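Local coordinates for protein aldose-aldose oxidoreductase (Caulobacter crescentus, PDB 5A04) that probably oxidises one aldose while reducing another, using a tightly bound NADP(H) cofactor, at residues A10-G15 with E63-I68; I129-R134 with L318-V323; L297-E302 with E309-G314. All coordinates share one frame; numbering follows the deposited sequence. Where two conformers were deposited one is given.

Interaction 1: residues A10-G15 with E63-I68; sequences AILGLG and ETFDRI. With NDP (NADPH dihydro-nicotinamide-adenine-dinucleotide phosphate), chain G.
Leu12 meets Phe65 through a single methyl: CD1 sits over the centre of the aromatic ring, 3.7 Å from its centroid and 14° off the ring normal. This is a CH-pi contact made squarely over one face, and the two side chains cross at about a right angle. On Leu12 the chain leaves CB with CG anti to the backbone N (chi1 -171°), which carries CD1 out from strand 7-12 to the ring. Two residues earlier on the same side of the strand, Ala10 CB packs against Ile68 CD1 at 3.7 Å, the small methyl accepting the end of the longer isoleucine. Both pairs are apolar and buried. Beyond Leu12 the strand runs into the glycine-rich turn of the Rossmann fold, where Leu14 N donates to O3X of the NADPH 2'-phosphate at 2.8 Å. Gly15 CA lies 3.0 Å from NDP O5B, and a side chain at this position would collide with that oxygen. Strand 7-12 lies between strands 32-38 and 76-79 of the parallel sheet; Phe65 touches Val38 and Val77 from these neighbours, while Phe89 and Ala93 of helix 86-95 pack on Leu12 and Phe65 respectively.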
loop_
_atom_site.group_PDB
_atom_site.type_symbol
_atom_site.label_atom_id
_atom_site.label_comp_id
_atom_site.label_asym_id
_atom_site.label_seq_id
_atom_site.Cartn_x
_atom_site.Cartn_y
_atom_site.Cartn_z
ATOM N N ALA A 10 17.598 28.408 -20.290
ATOM C CA ALA A 10 17.240 27.884 -21.592
ATOM C C ALA A 10 16.383 26.639 -21.371
ATOM O O ALA A 10 16.804 25.719 -20.681
ATOM C CB ALA A 10 18.501 27.542 -22.421
ATOM N N ILE A 11 15.172 26.626 -21.918
ATOM C CA ILE A 11 14.314 25.448 -21.826
ATOM C C ILE A 11 14.542 24.582 -23.063
ATOM O O ILE A 11 14.421 25.051 -24.202
ATOM C CB ILE A 11 12.820 25.833 -21.697
ATOM C CG1 ILE A 11 12.607 26.748 -20.481
ATOM C CG2 ILE A 11 11.949 24.581 -21.574
ATOM C CD1 ILE A 11 13.048 26.151 -19.146
ATOM N N LEU A 12 14.911 23.321 -22.838
ATOM C CA LEU A 12 15.291 22.438 -23.929
ATOM C C LEU A 12 14.310 21.271 -24.007
ATOM O O LEU A 12 14.199 20.485 -23.066
ATOM C CB LEU A 12 16.738 21.948 -23.729
ATOM C CG LEU A 12 17.390 21.174 -24.884
ATOM C CD1 LEU A 12 18.920 21.280 -24.769
ATOM C CD2 LEU A 12 16.976 19.714 -24.871
ATOM N N GLY A 13 13.611 21.169 -25.136
ATOM C CA GLY A 13 12.584 20.152 -25.345
ATOM C C GLY A 13 11.210 20.732 -25.062
ATOM O O GLY A 13 10.720 20.654 -23.936
ATOM N N LEU A 14 10.589 21.329 -26.077
ATOM C CA LEU A 14 9.357 22.098 -25.868
ATOM C C LEU A 14 8.110 21.207 -26.009
ATOM O O LEU A 14 7.256 21.390 -26.900
ATOM C CB LEU A 14 9.315 23.292 -26.831
ATOM C CG LEU A 14 10.534 24.232 -26.748
ATOM C CD1 LEU A 14 10.389 25.452 -27.661
ATOM C CD2 LEU A 14 10.823 24.681 -25.298
ATOM N N GLY A 15 8.012 20.237 -25.106
ATOM C CA GLY A 15 6.874 19.341 -25.057
ATOM C C GLY A 15 5.866 19.765 -24.010
ATOM O O GLY A 15 5.838 20.925 -23.611
ATOM N N GLU A 63 20.598 21.096 -33.491
ATOM C CA GLU A 63 21.816 21.159 -34.297
ATOM C C GLU A 63 22.698 22.345 -33.913
ATOM O O GLU A 63 23.923 22.270 -34.008
ATOM C CB GLU A 63 21.465 21.229 -35.785
ATOM C CG GLU A 63 20.715 20.007 -36.290
ATOM C CD GLU A 63 20.317 20.132 -37.744
ATOM O OE1 GLU A 63 20.114 21.273 -38.210
ATOM O OE2 GLU A 63 20.206 19.087 -38.420
ATOM N N THR A 64 22.083 23.446 -33.474
ATOM C CA THR A 64 22.870 24.633 -33.145
ATOM C C THR A 64 23.048 24.832 -31.638
ATOM O O THR A 64 23.669 25.804 -31.224
ATOM C CB THR A 64 22.250 25.941 -33.736
ATOM O OG1 THR A 64 20.965 26.190 -33.151
ATOM C CG2 THR A 64 22.112 25.851 -35.256
ATOM N N PHE A 65 22.516 23.911 -30.833
ATOM C CA PHE A 65 22.501 24.069 -29.372
ATOM C C PHE A 65 23.879 24.346 -28.763
ATOM O O PHE A 65 23.995 25.135 -27.842
ATOM C CB PHE A 65 21.872 22.816 -28.720
ATOM C CG PHE A 65 22.004 22.766 -27.212
ATOM C CD1 PHE A 65 21.504 23.783 -26.410
ATOM C CD2 PHE A 65 22.616 21.685 -26.597
ATOM C CE1 PHE A 65 21.620 23.725 -25.025
ATOM C CE2 PHE A 65 22.743 21.622 -25.213
ATOM C CZ PHE A 65 22.252 22.653 -24.425
ATOM N N ASP A 66 24.942 23.742 -29.288
ATOM C CA ASP A 66 26.244 23.914 -28.643
ATOM C C ASP A 66 26.751 25.360 -28.724
ATOM O O ASP A 66 27.598 25.776 -27.928
ATOM C CB ASP A 66 27.265 22.949 -29.249
ATOM C CG ASP A 66 26.785 21.514 -29.209
ATOM O OD1 ASP A 66 26.623 20.977 -28.094
ATOM O OD2 ASP A 66 26.553 20.931 -30.285
ATOM N N ARG A 67 26.195 26.137 -29.647
ATOM C CA ARG A 67 26.551 27.552 -29.772
ATOM C C ARG A 67 26.114 28.379 -28.567
ATOM O O ARG A 67 26.527 29.527 -28.413
ATOM C CB ARG A 67 25.931 28.153 -31.035
ATOM C CG ARG A 67 26.434 27.543 -32.346
ATOM C CD ARG A 67 25.663 28.159 -33.503
ATOM N NE ARG A 67 25.996 27.585 -34.803
ATOM C CZ ARG A 67 25.317 27.848 -35.916
ATOM N NH1 ARG A 67 24.273 28.665 -35.874
ATOM N NH2 ARG A 67 25.676 27.291 -37.066
ATOM N N ILE A 68 25.274 27.794 -27.716
ATOM C CA ILE A 68 24.767 28.491 -26.541
ATOM C C ILE A 68 25.895 28.836 -25.558
ATOM O O ILE A 68 25.723 29.673 -24.675
ATOM C CB ILE A 68 23.669 27.648 -25.836
ATOM C CG1 ILE A 68 22.688 28.542 -25.048
ATOM C CG2 ILE A 68 24.285 26.571 -24.931
ATOM C CD1 ILE A 68 21.401 27.800 -24.674
HETATM P PA NDP G . 6.544 15.326 -24.357
HETATM O O1A NDP G . 6.554 14.171 -25.296
HETATM O O2A NDP G . 5.245 16.036 -24.094
HETATM O O5B NDP G . 7.645 16.454 -24.823
HETATM C C5B NDP G . 8.866 15.821 -25.084
HETATM C C4B NDP G . 9.653 16.817 -25.948
HETATM O O4B NDP G . 11.028 16.437 -26.036
HETATM C C3B NDP G . 9.089 16.817 -27.388
HETATM O O3B NDP G . 8.019 17.699 -27.515
HETATM C C2B NDP G . 10.280 17.405 -28.157
HETATM O O2B NDP G . 10.360 18.702 -28.041
HETATM C C1B NDP G . 11.495 16.824 -27.314
HETATM N N9A NDP G . 12.140 15.687 -27.974
HETATM C C8A NDP G . 13.465 15.605 -28.391
HETATM N N7A NDP G . 13.756 14.435 -28.993
HETATM C C5A NDP G . 12.554 13.721 -28.965
HETATM C C6A NDP G . 12.207 12.438 -29.428
HETATM N N6A NDP G . 13.150 11.644 -30.043
HETATM N N1A NDP G . 10.940 11.944 -29.283
HETATM C C2A NDP G . 10.050 12.798 -28.654
HETATM N N3A NDP G . 10.234 14.028 -28.160
HETATM C C4A NDP G . 11.524 14.484 -28.334
HETATM O O3 NDP G . 7.106 14.605 -22.971
HETATM P PN NDP G . 6.794 15.376 -21.572
HETATM O O1N NDP G . 7.122 16.813 -21.608
HETATM O O2N NDP G . 5.618 14.786 -20.826
HETATM O O5D NDP G . 8.087 14.675 -20.608
HETATM C C5D NDP G . 9.362 15.102 -20.999
HETATM C C4D NDP G . 10.303 14.895 -19.779
HETATM O O4D NDP G . 9.729 15.594 -18.631
HETATM C C3D NDP G . 10.384 13.381 -19.356
HETATM O O3D NDP G . 11.699 13.088 -18.848
HETATM C C2D NDP G . 9.378 13.276 -18.219
HETATM O O2D NDP G . 9.744 12.294 -17.265
HETATM C C1D NDP G . 9.541 14.693 -17.564
HETATM N N1N NDP G . 8.296 15.094 -16.904
HETATM C C2N NDP G . 8.316 15.512 -15.584
HETATM C C3N NDP G . 7.150 15.908 -14.992
HETATM C C7N NDP G . 7.166 16.346 -13.597
HETATM O O7N NDP G . 6.117 16.557 -12.960
HETATM N N7N NDP G . 8.389 16.544 -12.965
HETATM C C4N NDP G . 5.846 15.907 -15.712
HETATM C C5N NDP G . 5.925 15.407 -17.092
HETATM C C6N NDP G . 7.086 15.040 -17.632
HETATM P P2B NDP G . 10.805 19.610 -29.437
HETATM O O1X NDP G . 12.085 18.906 -29.826
HETATM O O2X NDP G . 9.605 19.341 -30.293
HETATM O O3X NDP G . 10.949 21.021 -28.873
#

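Interaction 2: residues I129-R134 with L318-V323; sequences IGYRSR and LKDLRV. With NDP (NADPH dihydro-nicotinamide-adenine-dinucleotide phosphate), chain G.
Tyr131 and Asp320 meet where the end of the Rossmann fold joins the C-terminal alpha/beta domain, the loop after strand 127-129 facing helix 314-333. The tight part of the contact is confined to these two buried side chains, which come from opposite directions. Tyr131 OH lies 2.6 Å from Asp320 OD2, with the ring and carboxylate planes 88° apart, nearly perpendicular. Asp320 OD2 is also 3.1 Å from Tyr131 CZ, approaching the hydroxyl end of the ring obliquely. Asp320 CG stands beside its own backbone N (chi1 -86°), which turns the carboxylate off the helix toward the tyrosine. Its charge has a stronger partner elsewhere: OD1 forms a salt bridge with Arg195, and OD2 accepts a hydrogen bond from Asn192, both on helix 182-198. These partners fix the carboxylate from the side of that helix and would probably favour its charged form.

Away from this point the two segments part. On helix 314-333 the exposed Arg322 and the partly exposed Lys319 lead away from the loop, and Leu318 turns instead to helix 110-123. On the loop, Arg132 faces the cofactor and also touches the bound glucose, while its NH1 donates to Thr265 O and Gln292 OE1. Its chain is extended from CG to NE, bringing the edge of the guanidinium to the nicotinamide carboxamide. There Arg132 NE and Arg132 NH2 both donate to NDP O7N, at 2.8 Å and 3.0 Å, the NE bond being the straighter at 156°.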
loop_
_atom_site.group_PDB
_atom_site.type_symbol
_atom_site.label_atom_id
_atom_site.label_comp_id
_atom_site.label_asym_id
_atom_site.label_seq_id
_atom_site.Cartn_x
_atom_site.Cartn_y
_atom_site.Cartn_z
ATOM N N ILE A 129 18.149 17.750 -10.197
ATOM C CA ILE A 129 17.093 16.942 -10.796
ATOM C C ILE A 129 15.724 17.503 -10.386
ATOM O O ILE A 129 15.546 17.969 -9.260
ATOM C CB ILE A 129 17.215 15.461 -10.372
ATOM C CG1 ILE A 129 18.652 14.973 -10.601
ATOM C CG2 ILE A 129 16.178 14.582 -11.091
ATOM C CD1 ILE A 129 19.151 15.097 -12.043
ATOM N N GLY A 130 14.764 17.430 -11.294
ATOM C CA GLY A 130 13.480 18.087 -11.102
ATOM C C GLY A 130 12.519 17.368 -10.174
ATOM O O GLY A 130 11.404 17.024 -10.575
ATOM N N TYR A 131 12.930 17.155 -8.928
ATOM C CA TYR A 131 12.027 16.578 -7.931
ATOM C C TYR A 131 11.221 17.683 -7.240
ATOM O O TYR A 131 11.468 18.034 -6.084
ATOM C CB TYR A 131 12.812 15.749 -6.906
ATOM C CG TYR A 131 13.431 14.465 -7.469
ATOM C CD1 TYR A 131 12.631 13.445 -7.984
ATOM C CD2 TYR A 131 14.807 14.268 -7.451
ATOM C CE1 TYR A 131 13.198 12.261 -8.485
ATOM C CE2 TYR A 131 15.376 13.080 -7.942
ATOM C CZ TYR A 131 14.561 12.093 -8.449
ATOM O OH TYR A 131 15.113 10.928 -8.923
ATOM N N ARG A 132 10.242 18.205 -7.969
ATOM C CA ARG A 132 9.468 19.369 -7.525
ATOM C C ARG A 132 8.739 19.143 -6.203
ATOM O O ARG A 132 8.445 20.102 -5.485
ATOM C CB ARG A 132 8.460 19.763 -8.604
ATOM C CG ARG A 132 7.604 18.615 -9.103
ATOM C CD ARG A 132 6.473 19.088 -10.015
ATOM N NE ARG A 132 5.810 17.923 -10.590
ATOM C CZ ARG A 132 4.863 17.218 -9.978
ATOM N NH1 ARG A 132 4.407 17.587 -8.775
ATOM N NH2 ARG A 132 4.358 16.146 -10.578
ATOM N N SER A 133 8.437 17.886 -5.876
ATOM C CA SER A 133 7.676 17.609 -4.653
ATOM C C SER A 133 8.412 18.068 -3.397
ATOM O O SER A 133 7.786 18.313 -2.375
ATOM C CB SER A 133 7.337 16.115 -4.546
ATOM O OG SER A 133 6.488 15.728 -5.619
ATOM N N ARG A 134 9.736 18.188 -3.469
ATOM C CA ARG A 134 10.513 18.647 -2.321
ATOM C C ARG A 134 10.279 20.130 -2.039
ATOM O O ARG A 134 10.751 20.645 -1.034
ATOM C CB ARG A 134 12.004 18.390 -2.535
ATOM C CG ARG A 134 12.365 16.890 -2.672
ATOM C CD ARG A 134 12.198 16.131 -1.343
ATOM N NE ARG A 134 13.043 16.690 -0.288
ATOM C CZ ARG A 134 14.311 16.343 -0.094
ATOM N NH1 ARG A 134 14.880 15.429 -0.878
ATOM N NH2 ARG A 134 15.013 16.900 0.889
ATOM N N LEU A 318 20.807 9.781 -8.923
ATOM C CA LEU A 318 21.605 8.557 -9.008
ATOM C C LEU A 318 21.138 7.524 -7.983
ATOM O O LEU A 318 21.040 6.332 -8.281
ATOM C CB LEU A 318 23.084 8.881 -8.792
ATOM C CG LEU A 318 24.056 7.718 -8.580
ATOM C CD1 LEU A 318 24.100 6.766 -9.778
ATOM C CD2 LEU A 318 25.450 8.273 -8.276
ATOM N N LYS A 319 20.848 7.983 -6.774
ATOM C CA LYS A 319 20.386 7.083 -5.723
ATOM C C LYS A 319 19.064 6.429 -6.120
ATOM O O LYS A 319 18.853 5.232 -5.873
ATOM C CB LYS A 319 20.250 7.832 -4.399
ATOM C CG LYS A 319 21.585 8.058 -3.687
ATOM C CD LYS A 319 21.444 9.073 -2.574
ATOM C CE LYS A 319 22.767 9.304 -1.862
ATOM N NZ LYS A 319 22.636 10.452 -0.914
ATOM N N ASP A 320 18.189 7.183 -6.778
ATOM C CA ASP A 320 16.958 6.574 -7.277
ATOM C C ASP A 320 17.257 5.512 -8.335
ATOM O O ASP A 320 16.693 4.414 -8.282
ATOM C CB ASP A 320 16.003 7.626 -7.858
ATOM C CG ASP A 320 15.107 8.258 -6.795
ATOM O OD1 ASP A 320 15.067 7.752 -5.654
ATOM O OD2 ASP A 320 14.426 9.252 -7.121
ATOM N N LEU A 321 18.145 5.816 -9.286
ATOM C CA LEU A 321 18.422 4.855 -10.359
ATOM C C LEU A 321 19.042 3.586 -9.791
ATOM O O LEU A 321 18.801 2.505 -10.320
ATOM C CB LEU A 321 19.340 5.440 -11.442
ATOM C CG LEU A 321 18.613 5.839 -12.733
ATOM C CD1 LEU A 321 17.895 4.652 -13.374
ATOM C CD2 LEU A 321 17.630 6.994 -12.438
ATOM N N ARG A 322 19.848 3.728 -8.742
ATOM C CA ARG A 322 20.439 2.559 -8.080
ATOM C C ARG A 322 19.350 1.614 -7.568
ATOM O O ARG A 322 19.434 0.391 -7.745
ATOM C CB ARG A 322 21.334 2.978 -6.907
ATOM C CG ARG A 322 22.685 3.568 -7.280
ATOM C CD ARG A 322 23.459 3.975 -6.019
ATOM N NE ARG A 322 24.816 4.420 -6.324
ATOM C CZ ARG A 322 25.483 5.331 -5.616
ATOM N NH1 ARG A 322 24.916 5.908 -4.558
ATOM N NH2 ARG A 322 26.714 5.675 -5.972
ATOM N N VAL A 323 18.328 2.180 -6.932
ATOM C CA VAL A 323 17.246 1.362 -6.401
ATOM C C VAL A 323 16.376 0.835 -7.533
ATOM O O VAL A 323 15.927 -0.309 -7.492
ATOM C CB VAL A 323 16.380 2.144 -5.393
ATOM C CG1 VAL A 323 15.354 1.210 -4.769
ATOM C CG2 VAL A 323 17.272 2.744 -4.308
HETATM P PA NDP G . 6.544 15.326 -24.357
HETATM O O1A NDP G . 6.554 14.171 -25.296
HETATM O O2A NDP G . 5.245 16.036 -24.094
HETATM O O5B NDP G . 7.645 16.454 -24.823
HETATM C C5B NDP G . 8.866 15.821 -25.084
HETATM C C4B NDP G . 9.653 16.817 -25.948
HETATM O O4B NDP G . 11.028 16.437 -26.036
HETATM C C3B NDP G . 9.089 16.817 -27.388
HETATM O O3B NDP G . 8.019 17.699 -27.515
HETATM C C2B NDP G . 10.280 17.405 -28.157
HETATM O O2B NDP G . 10.360 18.702 -28.041
HETATM C C1B NDP G . 11.495 16.824 -27.314
HETATM N N9A NDP G . 12.140 15.687 -27.974
HETATM C C8A NDP G . 13.465 15.605 -28.391
HETATM N N7A NDP G . 13.756 14.435 -28.993
HETATM C C5A NDP G . 12.554 13.721 -28.965
HETATM C C6A NDP G . 12.207 12.438 -29.428
HETATM N N6A NDP G . 13.150 11.644 -30.043
HETATM N N1A NDP G . 10.940 11.944 -29.283
HETATM C C2A NDP G . 10.050 12.798 -28.654
HETATM N N3A NDP G . 10.234 14.028 -28.160
HETATM C C4A NDP G . 11.524 14.484 -28.334
HETATM O O3 NDP G . 7.106 14.605 -22.971
HETATM P PN NDP G . 6.794 15.376 -21.572
HETATM O O1N NDP G . 7.122 16.813 -21.608
HETATM O O2N NDP G . 5.618 14.786 -20.826
HETATM O O5D NDP G . 8.087 14.675 -20.608
HETATM C C5D NDP G . 9.362 15.102 -20.999
HETATM C C4D NDP G . 10.303 14.895 -19.779
HETATM O O4D NDP G . 9.729 15.594 -18.631
HETATM C C3D NDP G . 10.384 13.381 -19.356
HETATM O O3D NDP G . 11.699 13.088 -18.848
HETATM C C2D NDP G . 9.378 13.276 -18.219
HETATM O O2D NDP G . 9.744 12.294 -17.265
HETATM C C1D NDP G . 9.541 14.693 -17.564
HETATM N N1N NDP G . 8.296 15.094 -16.904
HETATM C C2N NDP G . 8.316 15.512 -15.584
HETATM C C3N NDP G . 7.150 15.908 -14.992
HETATM C C7N NDP G . 7.166 16.346 -13.597
HETATM O O7N NDP G . 6.117 16.557 -12.960
HETATM N N7N NDP G . 8.389 16.544 -12.965
HETATM C C4N NDP G . 5.846 15.907 -15.712
HETATM C C5N NDP G . 5.925 15.407 -17.092
HETATM C C6N NDP G . 7.086 15.040 -17.632
HETATM P P2B NDP G . 10.805 19.610 -29.437
HETATM O O1X NDP G . 12.085 18.906 -29.826
HETATM O O2X NDP G . 9.605 19.341 -30.293
HETATM O O3X NDP G . 10.949 21.021 -28.873
#

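Interaction 3: residues L297-E302 with E309-G314; sequences LDHLSE and EPIVGG
His299 reaches from helix 292-306 to the loop at Pro310 and Ile311, and its ring makes the one hydrogen bond between the two segments. From CB, which points toward the loop, CG is set anti to the backbone N (chi1 -176°), extending the imidazole away from the helix. His299 CD2 passes 4.0 Å from Pro310 CA, and His299 CE1 lies 3.7 Å from Ile311 CG2. At the tip, His299 NE2 accepts from Ile311 N at 3.0 Å. The bond is nearly straight, 166° at the hydrogen, and the donor lies near the ring plane, 12° out of it; since a backbone amide can only donate, NE2 is probably unprotonated. Ile311 CG1 comes within 3.6 Å of His299 NE2. Replacing His299 by an alanine would probably leave Ile311 N without its acceptor and open a gap between helix and loop. Beside the ring, Leu300 CD1 touches Pro310 CG at 4.2 Å, a lighter apolar contact. Met128 of strand 127-129 packs on His299, Leu300 and Pro310 alike, placing helix and loop against this edge strand of the Rossmann sheet. Leu300 also touches Tyr9 and Ile76 on strands 7-12 and 76-79, and the loop then leads into helix 314-333.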
loop_
_atom_site.group_PDB
_atom_site.type_symbol
_atom_site.label_atom_id
_atom_site.label_comp_id
_atom_site.label_asym_id
_atom_site.label_seq_id
_atom_site.Cartn_x
_atom_site.Cartn_y
_atom_site.Cartn_z
ATOM N N LEU A 297 12.563 26.084 -9.696
ATOM C CA LEU A 297 13.395 26.894 -10.589
ATOM C C LEU A 297 14.293 27.825 -9.785
ATOM O O LEU A 297 15.500 27.915 -10.042
ATOM C CB LEU A 297 12.520 27.697 -11.567
ATOM C CG LEU A 297 11.705 26.891 -12.585
ATOM C CD1 LEU A 297 10.619 27.733 -13.240
ATOM C CD2 LEU A 297 12.620 26.304 -13.650
ATOM N N ASP A 298 13.711 28.512 -8.804
ATOM C CA ASP A 298 14.482 29.450 -8.002
ATOM C C ASP A 298 15.514 28.755 -7.124
ATOM O O ASP A 298 16.546 29.342 -6.819
ATOM C CB ASP A 298 13.564 30.307 -7.126
ATOM C CG ASP A 298 13.056 31.560 -7.845
ATOM O OD1 ASP A 298 13.562 31.918 -8.936
ATOM O OD2 ASP A 298 12.134 32.200 -7.300
ATOM N N HIS A 299 15.255 27.510 -6.726
ATOM C CA HIS A 299 16.216 26.816 -5.873
ATOM C C HIS A 299 17.571 26.687 -6.565
ATOM O O HIS A 299 18.601 26.964 -5.960
ATOM C CB HIS A 299 15.716 25.422 -5.470
ATOM C CG HIS A 299 16.629 24.712 -4.516
ATOM N ND1 HIS A 299 16.835 25.144 -3.223
ATOM C CD2 HIS A 299 17.387 23.598 -4.667
ATOM C CE1 HIS A 299 17.676 24.324 -2.616
ATOM N NE2 HIS A 299 18.030 23.381 -3.471
ATOM N N LEU A 300 17.569 26.266 -7.827
ATOM C CA LEU A 300 18.833 26.086 -8.535
ATOM C C LEU A 300 19.531 27.433 -8.679
ATOM O O LEU A 300 20.723 27.559 -8.407
ATOM C CB LEU A 300 18.619 25.437 -9.905
ATOM C CG LEU A 300 19.895 25.235 -10.736
ATOM C CD1 LEU A 300 20.968 24.521 -9.920
ATOM C CD2 LEU A 300 19.565 24.457 -12.007
ATOM N N SER A 301 18.769 28.444 -9.080
ATOM C CA SER A 301 19.311 29.794 -9.226
ATOM C C SER A 301 19.940 30.299 -7.929
ATOM O O SER A 301 21.057 30.841 -7.929
ATOM C CB SER A 301 18.210 30.757 -9.677
ATOM O OG SER A 301 17.734 30.391 -10.957
ATOM N N GLU A 302 19.231 30.112 -6.822
ATOM C CA GLU A 302 19.741 30.557 -5.526
ATOM C C GLU A 302 20.991 29.772 -5.127
ATOM O O GLU A 302 21.919 30.346 -4.563
ATOM C CB GLU A 302 18.663 30.432 -4.446
ATOM C CG GLU A 302 17.471 31.363 -4.675
ATOM C CD GLU A 302 16.257 31.001 -3.818
ATOM O OE1 GLU A 302 16.395 30.200 -2.866
ATOM O OE2 GLU A 302 15.159 31.518 -4.106
ATOM N N GLU A 309 24.915 23.641 -2.606
ATOM C CA GLU A 309 24.523 22.463 -3.379
ATOM C C GLU A 309 23.014 22.263 -3.341
ATOM O O GLU A 309 22.398 22.378 -2.283
ATOM C CB GLU A 309 25.227 21.205 -2.857
ATOM C CG GLU A 309 26.751 21.280 -2.905
ATOM C CD GLU A 309 27.279 21.779 -4.243
ATOM O OE1 GLU A 309 26.811 21.297 -5.305
ATOM O OE2 GLU A 309 28.165 22.664 -4.231
ATOM N N PRO A 310 22.413 21.956 -4.502
ATOM C CA PRO A 310 20.963 21.717 -4.529
ATOM C C PRO A 310 20.550 20.602 -3.578
ATOM O O PRO A 310 21.300 19.639 -3.400
ATOM C CB PRO A 310 20.692 21.315 -5.982
ATOM C CG PRO A 310 21.822 21.910 -6.765
ATOM C CD PRO A 310 23.023 21.863 -5.838
ATOM N N ILE A 311 19.367 20.710 -2.987
ATOM C CA ILE A 311 18.922 19.676 -2.077
ATOM C C ILE A 311 18.551 18.400 -2.834
ATOM O O ILE A 311 18.509 17.328 -2.246
ATOM C CB ILE A 311 17.728 20.126 -1.233
ATOM C CG1 ILE A 311 16.518 20.418 -2.118
ATOM C CG2 ILE A 311 18.106 21.344 -0.391
ATOM C CD1 ILE A 311 15.239 20.627 -1.322
ATOM N N VAL A 312 18.284 18.523 -4.132
ATOM C CA VAL A 312 18.063 17.356 -4.978
ATOM C C VAL A 312 19.053 17.401 -6.148
ATOM O O VAL A 312 18.705 17.721 -7.289
ATOM C CB VAL A 312 16.597 17.263 -5.484
ATOM C CG1 VAL A 312 15.676 16.816 -4.342
ATOM C CG2 VAL A 312 16.109 18.590 -6.065
ATOM N N GLY A 313 20.305 17.085 -5.844
ATOM C CA GLY A 313 21.359 17.136 -6.844
ATOM C C GLY A 313 21.429 15.869 -7.674
ATOM O O GLY A 313 20.612 14.962 -7.514
ATOM N N GLY A 314 22.400 15.801 -8.579
ATOM C CA GLY A 314 22.587 14.596 -9.377
ATOM C C GLY A 314 22.699 13.340 -8.527
ATOM O O GLY A 314 22.279 12.258 -8.945
#

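Interactions 1 and 2 are buried, whereas interaction 3 is partly exposed at Ile311. Their chemistry differs accordingly: purely apolar across the segments in interaction 1, polar in interaction 2, and in interaction 3 one hydrogen bond to a backbone amide flanked by light apolar packing. The first two hold opposite ends of the same NADPH, phosphate and nicotinamide, although their centres lie 23 Å apart. Interactions 2 and 3 touch directly, through Ile129 N and Val312 O at 3.0 Å, a probable hydrogen bond. Interaction 3 is nested inside the chain loop that interaction 2 closes, and helix 314-333 follows its second segment. Interaction 1 reaches neither, its nearest atoms being about 6 Å from interaction 3.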